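Local coordinates for putative lipoprotein (Bacteroides thetaiotaomicron, PDB 4Q1Z) that is of unknown function but belongs to the DUF4876 family and, as a putative lipoprotein, is probably tethered to a membrane, at residues 106-111 against 145-150; 152-155 against 161-164; 312-317 against 322-327. All coordinates share one frame; numbering follows the deposited sequence.

Contact 1. Residues 106-111 against 145-150; sequences SPLIFK and DGIYFA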
loop_
_atom_site.group_PDB
_atom_site.type_symbol
_atom_site.label_atom_id
_atom_site.label_comp_id
_atom_site.label_asym_id
_atom_site.label_seq_id
_atom_site.Cartn_x
_atom_site.Cartn_y
_atom_site.Cartn_z
ATOM N N SER A 106 -2.568 0.336 -7.899
ATOM C CA SER A 106 -2.829 -0.548 -6.754
ATOM C C SER A 106 -3.442 0.310 -5.629
ATOM O O SER A 106 -2.832 1.282 -5.196
ATOM C CB SER A 106 -1.575 -1.275 -6.307
ATOM O OG SER A 106 -1.962 -2.357 -5.481
ATOM N N PRO A 107 -4.706 0.040 -5.254
ATOM C CA PRO A 107 -5.412 0.918 -4.311
ATOM C C PRO A 107 -4.770 1.198 -2.919
ATOM O O PRO A 107 -4.752 2.370 -2.495
ATOM C CB PRO A 107 -6.749 0.199 -4.133
ATOM C CG PRO A 107 -6.525 -1.210 -4.645
ATOM C CD PRO A 107 -5.598 -1.026 -5.756
ATOM N N LEU A 108 -4.338 0.157 -2.165
ATOM C CA LEU A 108 -3.805 0.372 -0.822
ATOM C C LEU A 108 -2.489 -0.331 -0.696
ATOM O O LEU A 108 -2.436 -1.564 -0.642
ATOM C CB LEU A 108 -4.824 -0.094 0.222
ATOM C CG LEU A 108 -4.466 0.167 1.682
ATOM C CD1 LEU A 108 -4.475 1.640 1.995
ATOM C CD2 LEU A 108 -5.327 -0.683 2.597
ATOM N N ILE A 109 -1.403 0.454 -0.691
ATOM C CA ILE A 109 -0.048 -0.122 -0.732
ATOM C C ILE A 109 0.857 0.322 0.422
ATOM O O ILE A 109 0.573 1.311 1.110
ATOM C CB ILE A 109 0.636 0.172 -2.121
ATOM C CG1 ILE A 109 0.544 1.651 -2.594
ATOM C CG2 ILE A 109 0.089 -0.750 -3.199
ATOM C CD1 ILE A 109 1.623 2.670 -2.064
ATOM N N PHE A 110 1.962 -0.436 0.606
ATOM C CA PHE A 110 3.074 -0.169 1.534
ATOM C C PHE A 110 3.904 0.929 0.897
ATOM O O PHE A 110 4.525 0.692 -0.142
ATOM C CB PHE A 110 3.920 -1.446 1.751
ATOM C CG PHE A 110 3.394 -2.427 2.781
ATOM C CD1 PHE A 110 3.458 -2.134 4.146
ATOM C CD2 PHE A 110 2.907 -3.672 2.396
ATOM C CE1 PHE A 110 2.985 -3.050 5.097
ATOM C CE2 PHE A 110 2.433 -4.581 3.343
ATOM C CZ PHE A 110 2.470 -4.265 4.687
ATOM N N LYS A 111 3.859 2.136 1.446
ATOM C CA LYS A 111 4.575 3.290 0.870
ATOM C C LYS A 111 6.076 3.348 1.314
ATOM O O LYS A 111 6.972 3.646 0.516
ATOM C CB LYS A 111 3.833 4.582 1.274
ATOM C CG LYS A 111 4.329 5.844 0.609
ATOM C CD LYS A 111 3.491 7.032 1.050
ATOM C CE LYS A 111 4.258 8.323 1.026
ATOM N NZ LYS A 111 5.408 8.298 1.954
ATOM N N ASP A 145 -10.801 -0.196 8.626
ATOM C CA ASP A 145 -11.441 -1.057 9.620
ATOM C C ASP A 145 -11.368 -2.550 9.273
ATOM O O ASP A 145 -11.798 -2.967 8.202
ATOM C CB ASP A 145 -12.908 -0.652 9.799
ATOM C CG ASP A 145 -13.102 0.797 10.129
ATOM O OD1 ASP A 145 -12.510 1.643 9.438
ATOM O OD2 ASP A 145 -13.844 1.088 11.083
ATOM N N GLY A 146 -10.824 -3.330 10.192
ATOM C CA GLY A 146 -10.739 -4.780 10.063
ATOM C C GLY A 146 -9.818 -5.362 9.014
ATOM O O GLY A 146 -9.862 -6.579 8.792
ATOM N N ILE A 147 -9.006 -4.506 8.331
ATOM C CA ILE A 147 -8.014 -4.958 7.359
ATOM C C ILE A 147 -6.905 -5.597 8.195
ATOM O O ILE A 147 -6.626 -5.132 9.308
ATOM C CB ILE A 147 -7.529 -3.816 6.425
ATOM C CG1 ILE A 147 -8.583 -3.535 5.331
ATOM C CG2 ILE A 147 -6.169 -4.145 5.779
ATOM C CD1 ILE A 147 -8.338 -2.341 4.521
ATOM N N TYR A 148 -6.333 -6.703 7.689
ATOM C CA TYR A 148 -5.306 -7.461 8.380
ATOM C C TYR A 148 -3.916 -7.088 7.947
ATOM O O TYR A 148 -3.709 -6.649 6.821
ATOM C CB TYR A 148 -5.512 -8.945 8.113
ATOM C CG TYR A 148 -6.775 -9.504 8.712
ATOM C CD1 TYR A 148 -7.970 -9.487 8.002
ATOM C CD2 TYR A 148 -6.780 -10.051 9.993
ATOM C CE1 TYR A 148 -9.143 -9.987 8.556
ATOM C CE2 TYR A 148 -7.949 -10.543 10.562
ATOM C CZ TYR A 148 -9.130 -10.517 9.837
ATOM O OH TYR A 148 -10.295 -10.998 10.391
ATOM N N PHE A 149 -2.957 -7.311 8.852
ATOM C CA PHE A 149 -1.522 -7.139 8.705
ATOM C C PHE A 149 -0.862 -8.391 9.194
ATOM O O PHE A 149 -1.136 -8.803 10.319
ATOM C CB PHE A 149 -1.012 -5.919 9.519
ATOM C CG PHE A 149 0.474 -5.682 9.403
ATOM C CD1 PHE A 149 1.388 -6.518 10.056
ATOM C CD2 PHE A 149 0.967 -4.612 8.661
ATOM C CE1 PHE A 149 2.765 -6.348 9.894
ATOM C CE2 PHE A 149 2.350 -4.402 8.545
ATOM C CZ PHE A 149 3.239 -5.278 9.157
ATOM N N ALA A 150 0.058 -8.954 8.398
ATOM C CA ALA A 150 0.827 -10.125 8.782
ATOM C C ALA A 150 2.273 -10.082 8.255
ATOM O O ALA A 150 2.564 -9.452 7.228
ATOM C CB ALA A 150 0.137 -11.397 8.271
#

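Contact 2. Residues 152-155 against 161-164; sequences LTPG and LPIW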
loop_
_atom_site.group_PDB
_atom_site.type_symbol
_atom_site.label_atom_id
_atom_site.label_comp_id
_atom_site.label_asym_id
_atom_site.label_seq_id
_atom_site.Cartn_x
_atom_site.Cartn_y
_atom_site.Cartn_z
ATOM N N LEU A 152 5.238 -12.964 7.199
ATOM C CA LEU A 152 5.201 -14.369 6.802
ATOM C C LEU A 152 6.377 -15.130 7.362
ATOM O O LEU A 152 7.380 -14.532 7.734
ATOM C CB LEU A 152 5.154 -14.549 5.247
ATOM C CG LEU A 152 4.236 -13.657 4.389
ATOM C CD1 LEU A 152 4.356 -14.045 2.972
ATOM C CD2 LEU A 152 2.764 -13.774 4.789
ATOM N N THR A 153 6.255 -16.465 7.365
ATOM C CA THR A 153 7.293 -17.405 7.762
ATOM C C THR A 153 8.009 -17.981 6.498
ATOM O O THR A 153 7.349 -18.151 5.460
ATOM C CB THR A 153 6.697 -18.533 8.624
ATOM O OG1 THR A 153 7.766 -19.257 9.255
ATOM C CG2 THR A 153 5.826 -19.490 7.833
ATOM N N PRO A 154 9.318 -18.357 6.562
ATOM C CA PRO A 154 10.289 -18.185 7.676
ATOM C C PRO A 154 10.506 -16.704 7.976
ATOM O O PRO A 154 10.689 -15.955 7.024
ATOM C CB PRO A 154 11.573 -18.847 7.119
ATOM C CG PRO A 154 11.089 -19.755 6.021
ATOM C CD PRO A 154 9.973 -18.990 5.400
ATOM N N GLY A 155 10.413 -16.298 9.256
ATOM C CA GLY A 155 10.614 -14.924 9.726
ATOM C C GLY A 155 11.781 -14.234 9.051
ATOM O O GLY A 155 11.608 -13.171 8.461
ATOM N N LEU A 161 13.588 -24.925 2.851
ATOM C CA LEU A 161 12.216 -24.822 2.379
ATOM C C LEU A 161 11.184 -25.578 3.191
ATOM O O LEU A 161 11.239 -26.817 3.306
ATOM C CB LEU A 161 12.106 -25.264 0.913
ATOM C CG LEU A 161 12.813 -24.376 -0.148
ATOM C CD1 LEU A 161 12.421 -24.801 -1.543
ATOM C CD2 LEU A 161 12.530 -22.864 0.061
ATOM N N PRO A 162 10.165 -24.815 3.666
ATOM C CA PRO A 162 9.039 -25.440 4.365
ATOM C C PRO A 162 8.206 -26.286 3.400
ATOM O O PRO A 162 8.174 -25.998 2.202
ATOM C CB PRO A 162 8.232 -24.233 4.884
ATOM C CG PRO A 162 9.148 -23.058 4.779
ATOM C CD PRO A 162 9.969 -23.357 3.568
ATOM N N ILE A 163 7.580 -27.355 3.910
ATOM C CA ILE A 163 6.685 -28.207 3.134
ATOM C C ILE A 163 5.300 -27.929 3.684
ATOM O O ILE A 163 5.070 -28.065 4.890
ATOM C CB ILE A 163 7.053 -29.720 3.118
ATOM C CG1 ILE A 163 8.498 -29.944 2.595
ATOM C CG2 ILE A 163 6.044 -30.510 2.257
ATOM C CD1 ILE A 163 9.123 -31.271 3.001
ATOM N N TRP A 164 4.407 -27.463 2.811
ATOM C CA TRP A 164 3.048 -27.113 3.175
ATOM C C TRP A 164 2.075 -28.212 2.720
ATOM O O TRP A 164 2.453 -29.029 1.862
ATOM C CB TRP A 164 2.699 -25.738 2.587
ATOM C CG TRP A 164 3.596 -24.624 3.062
ATOM C CD1 TRP A 164 4.382 -23.823 2.289
ATOM C CD2 TRP A 164 3.830 -24.219 4.424
ATOM N NE1 TRP A 164 5.054 -22.913 3.076
ATOM C CE2 TRP A 164 4.738 -23.136 4.389
ATOM C CE3 TRP A 164 3.369 -24.675 5.672
ATOM C CZ2 TRP A 164 5.154 -22.469 5.546
ATOM C CZ3 TRP A 164 3.808 -24.032 6.822
ATOM C CH2 TRP A 164 4.685 -22.942 6.753
#

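Contact 3. Residues 312-317 against 322-327; sequences EAVNNE and AKRVPG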
loop_
_atom_site.group_PDB
_atom_site.type_symbol
_atom_site.label_atom_id
_atom_site.label_comp_id
_atom_site.label_asym_id
_atom_site.label_seq_id
_atom_site.Cartn_x
_atom_site.Cartn_y
_atom_site.Cartn_z
ATOM N N GLU A 312 8.517 -8.304 -0.093
ATOM C CA GLU A 312 9.533 -9.290 0.296
ATOM C C GLU A 312 10.849 -8.607 0.601
ATOM O O GLU A 312 11.615 -8.336 -0.321
ATOM C CB GLU A 312 9.733 -10.350 -0.813
ATOM C CG GLU A 312 10.745 -11.435 -0.486
ATOM C CD GLU A 312 10.140 -12.785 -0.169
ATOM O OE1 GLU A 312 9.407 -13.310 -1.038
ATOM O OE2 GLU A 312 10.419 -13.335 0.925
ATOM N N ALA A 313 11.152 -8.371 1.892
ATOM C CA ALA A 313 12.475 -7.836 2.221
ATOM C C ALA A 313 13.345 -8.995 2.678
ATOM O O ALA A 313 12.839 -10.001 3.217
ATOM C CB ALA A 313 12.411 -6.726 3.259
ATOM N N VAL A 314 14.647 -8.908 2.327
ATOM C CA VAL A 314 15.670 -9.925 2.589
ATOM C C VAL A 314 16.981 -9.242 3.023
ATOM O O VAL A 314 17.086 -8.011 2.967
ATOM C CB VAL A 314 15.906 -10.859 1.367
ATOM C CG1 VAL A 314 14.686 -11.737 1.053
ATOM C CG2 VAL A 314 16.381 -10.080 0.145
ATOM N N ASN A 315 17.960 -10.062 3.475
ATOM C CA ASN A 315 19.283 -9.684 3.980
ATOM C C ASN A 315 20.048 -8.792 3.020
ATOM O O ASN A 315 20.555 -7.759 3.429
ATOM C CB ASN A 315 20.131 -10.941 4.261
ATOM C CG ASN A 315 19.567 -11.965 5.210
ATOM O OD1 ASN A 315 18.417 -12.396 5.119
ATOM N ND2 ASN A 315 20.411 -12.450 6.086
ATOM N N ASN A 316 20.165 -9.223 1.755
ATOM C CA ASN A 316 20.904 -8.546 0.685
ATOM C C ASN A 316 20.486 -9.103 -0.663
ATOM O O ASN A 316 19.549 -9.894 -0.719
ATOM C CB ASN A 316 22.418 -8.687 0.880
ATOM C CG ASN A 316 22.853 -10.045 1.318
ATOM O OD1 ASN A 316 22.609 -11.042 0.651
ATOM N ND2 ASN A 316 23.443 -10.114 2.497
ATOM N N GLU A 317 21.179 -8.712 -1.741
ATOM C CA GLU A 317 20.855 -9.132 -3.109
ATOM C C GLU A 317 21.102 -10.644 -3.391
ATOM O O GLU A 317 20.693 -11.128 -4.457
ATOM C CB GLU A 317 21.595 -8.270 -4.146
ATOM C CG GLU A 317 23.077 -8.037 -3.877
ATOM C CD GLU A 317 23.407 -6.848 -2.993
ATOM O OE1 GLU A 317 23.346 -7.001 -1.751
ATOM O OE2 GLU A 317 23.751 -5.773 -3.540
ATOM N N ALA A 322 15.598 -17.481 -1.558
ATOM C CA ALA A 322 15.150 -17.595 -0.186
ATOM C C ALA A 322 13.808 -16.823 0.054
ATOM O O ALA A 322 13.534 -16.370 1.173
ATOM C CB ALA A 322 16.243 -17.066 0.724
ATOM N N LYS A 323 12.973 -16.700 -0.994
ATOM C CA LYS A 323 11.679 -15.998 -0.934
ATOM C C LYS A 323 10.587 -16.790 -0.188
ATOM O O LYS A 323 10.534 -18.016 -0.294
ATOM C CB LYS A 323 11.189 -15.686 -2.360
ATOM C CG LYS A 323 11.874 -14.475 -2.964
ATOM C CD LYS A 323 11.443 -14.117 -4.393
ATOM C CE LYS A 323 9.946 -13.922 -4.679
ATOM N NZ LYS A 323 9.259 -12.937 -3.791
ATOM N N ARG A 324 9.698 -16.079 0.545
ATOM C CA ARG A 324 8.549 -16.675 1.237
ATOM C C ARG A 324 7.235 -15.962 0.830
ATOM O O ARG A 324 6.152 -16.405 1.213
ATOM C CB ARG A 324 8.713 -16.743 2.777
ATOM C CG ARG A 324 9.053 -15.446 3.531
ATOM C CD ARG A 324 10.545 -15.342 3.684
ATOM N NE ARG A 324 10.945 -14.402 4.718
ATOM C CZ ARG A 324 11.462 -13.197 4.509
ATOM N NH1 ARG A 324 11.595 -12.727 3.274
ATOM N NH2 ARG A 324 11.841 -12.448 5.532
ATOM N N VAL A 325 7.319 -14.890 0.026
ATOM C CA VAL A 325 6.126 -14.236 -0.496
ATOM C C VAL A 325 5.805 -14.962 -1.825
ATOM O O VAL A 325 6.693 -15.087 -2.696
ATOM C CB VAL A 325 6.240 -12.679 -0.688
ATOM C CG1 VAL A 325 4.963 -12.094 -1.286
ATOM C CG2 VAL A 325 6.571 -11.962 0.615
ATOM N N PRO A 326 4.554 -15.438 -2.013
ATOM C CA PRO A 326 4.201 -16.028 -3.310
ATOM C C PRO A 326 4.453 -15.025 -4.461
ATOM O O PRO A 326 4.123 -13.835 -4.348
ATOM C CB PRO A 326 2.720 -16.369 -3.138
ATOM C CG PRO A 326 2.513 -16.454 -1.632
ATOM C CD PRO A 326 3.384 -15.381 -1.110
ATOM N N GLY A 327 5.100 -15.524 -5.527
ATOM C CA GLY A 327 5.516 -14.783 -6.716
ATOM C C GLY A 327 4.471 -13.889 -7.347
ATOM O O GLY A 327 4.812 -12.819 -7.860
#

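Contact 1. Residues 106-111 against 145-150
Phe110 and Phe149 meet across the protein interior, and the ring of Phe110 can be followed outward from its root. Phe110 CB leaves the backbone toward 145-150 but is still 7.6 Å from Phe149 CE2, and CG continues from it beside the backbone N (chi1 -83°). The two flanks of the ring then approach unequally: Phe110 CD1 stands 5.1 Å from Phe149 CE2, whereas Phe110 CD2 remains farther back. Contact comes at the outer rim: Phe110 CE1 lies 3.8 Å from Phe149 CE2, and CZ sits almost as near the same atom. Phe149 thus presents one ring carbon at the edge of Phe110, in its plane, and the two side chains cross at about a right angle. The case illustrates how one sheet can pack against itself. Strands 108-114 and 148-152 belong to the same mixed sheet, yet other strands separate them in its order; here they face each other, running the same way, with the CA atoms of Phe110 and Phe149 11.0 Å apart, consistent with a sheet curled round a shared apolar core. Two residues back along each segment, Leu108 and Ile147 extend tip to tip, Leu108 CD2 3.9 Å from Ile147 CD1. Leu308 of strand 307-312 touches both, while Tyr132 meets Phe149 edge-to-face and Ile268 packs against both phenylalanines.

Contact 2. Residues 152-155 against 161-164
The methyl CG2 of Thr153 comes to the indole of Trp164 from the rim, lying near the ring plane, so that it meets the ring at its edge. It straddles one bond of the six-membered ring, Thr153 CG2 being 3.8 Å from Trp164 CH2 and just as far from CZ2. The two side chains cross obliquely. At Thr153, chi1 of -167° turns OG1 anti to the backbone N and leaves the methyl between that N and the carbonyl carbon, the crowded position, from which it reaches the indole. A second apolar pair lies alongside: Pro154 and Pro162 extend toward each other tip to tip, Pro154 CG 4.0 Å from Pro162 CG. The neighbouring CD of Pro154 is the next atom of that ring to approach. The touching residues lie in the loop that joins strand 148-152 to strand 172-175, and the contact joins two points of this connection whose segments are separated by five residues. The peptide bond before Pro154 is cis. Pro162 also serves its own segment, since its CB stands 3.4 Å above one face of the Trp164 ring, offset toward the rim, and 3.6 Å from Trp164 CZ2. Tyr174 of strand 172-175 stacks on the indole as well. The side chain of Trp164 is about 4 Å from a bound PEG molecule, di(hydroxyethyl)ether, probably from the crystallisation liquor.

Contact 3. Residues 312-317 against 322-327
A salt-bridge network marks the point where edge strand 307-312 passes into the loop leading to strand 344-347. Glu312 is its hub: CG runs anti to the backbone N (chi1 -179°), and a bend at chi2 brings the carboxylate against 323-325. Glu312 OE1 accepts from Val325 N at 2.8 Å on its syn side, well out of the carboxylate plane, and from Lys323 NZ, also at 2.8 Å, on its anti side. Glu312 OE2 takes Arg324 N at 2.9 Å in a nearly straight bond (168°), while its anti lone pair receives Arg324 NH1 at 2.7 Å. Four bonds thus fix the rotation of a buried acid, whose plane lies only 22° from that of the guanidinium. Arg324 NH1 also binds Ala313 O at 3.0 Å, in the guanidinium plane, and Lys323 NZ is held by the carbonyls of Asp330 and Gly332. Were this glutamate an alanine, Lys323 and Arg324 would probably lose their shared acid, and the backbone N-H groups of Arg324 and Val325 this acceptor. The neighbouring cations are likely to favour the ionised carboxylate. What results is a buried salt-bridge network at the end of strand 307-312, main-chain amides included.

In the fold
From the N terminus the chain first builds the sheet whose last strand along the chain is 95-105, then enters the second, larger one, where contact 1 closes an excursion of 33 residues by bringing strand 108-114 opposite strand 148-152. Contact 2 follows directly, closing a short loop segment beyond strand 148-152. Contact 3 comes much later, closing an equally local loop after strand 307-312. The three lie in series, and none nests within or crosses another. Contacts 2 and 3 nevertheless touch in space: Arg324 probably donates hydrogen bonds to the carbonyls of Pro154 and Gly155, tying the two distant loops together. Contact 1 adjoins contact 2 in sequence but touches neither of the others, its centre about 19 Å from that of contact 3.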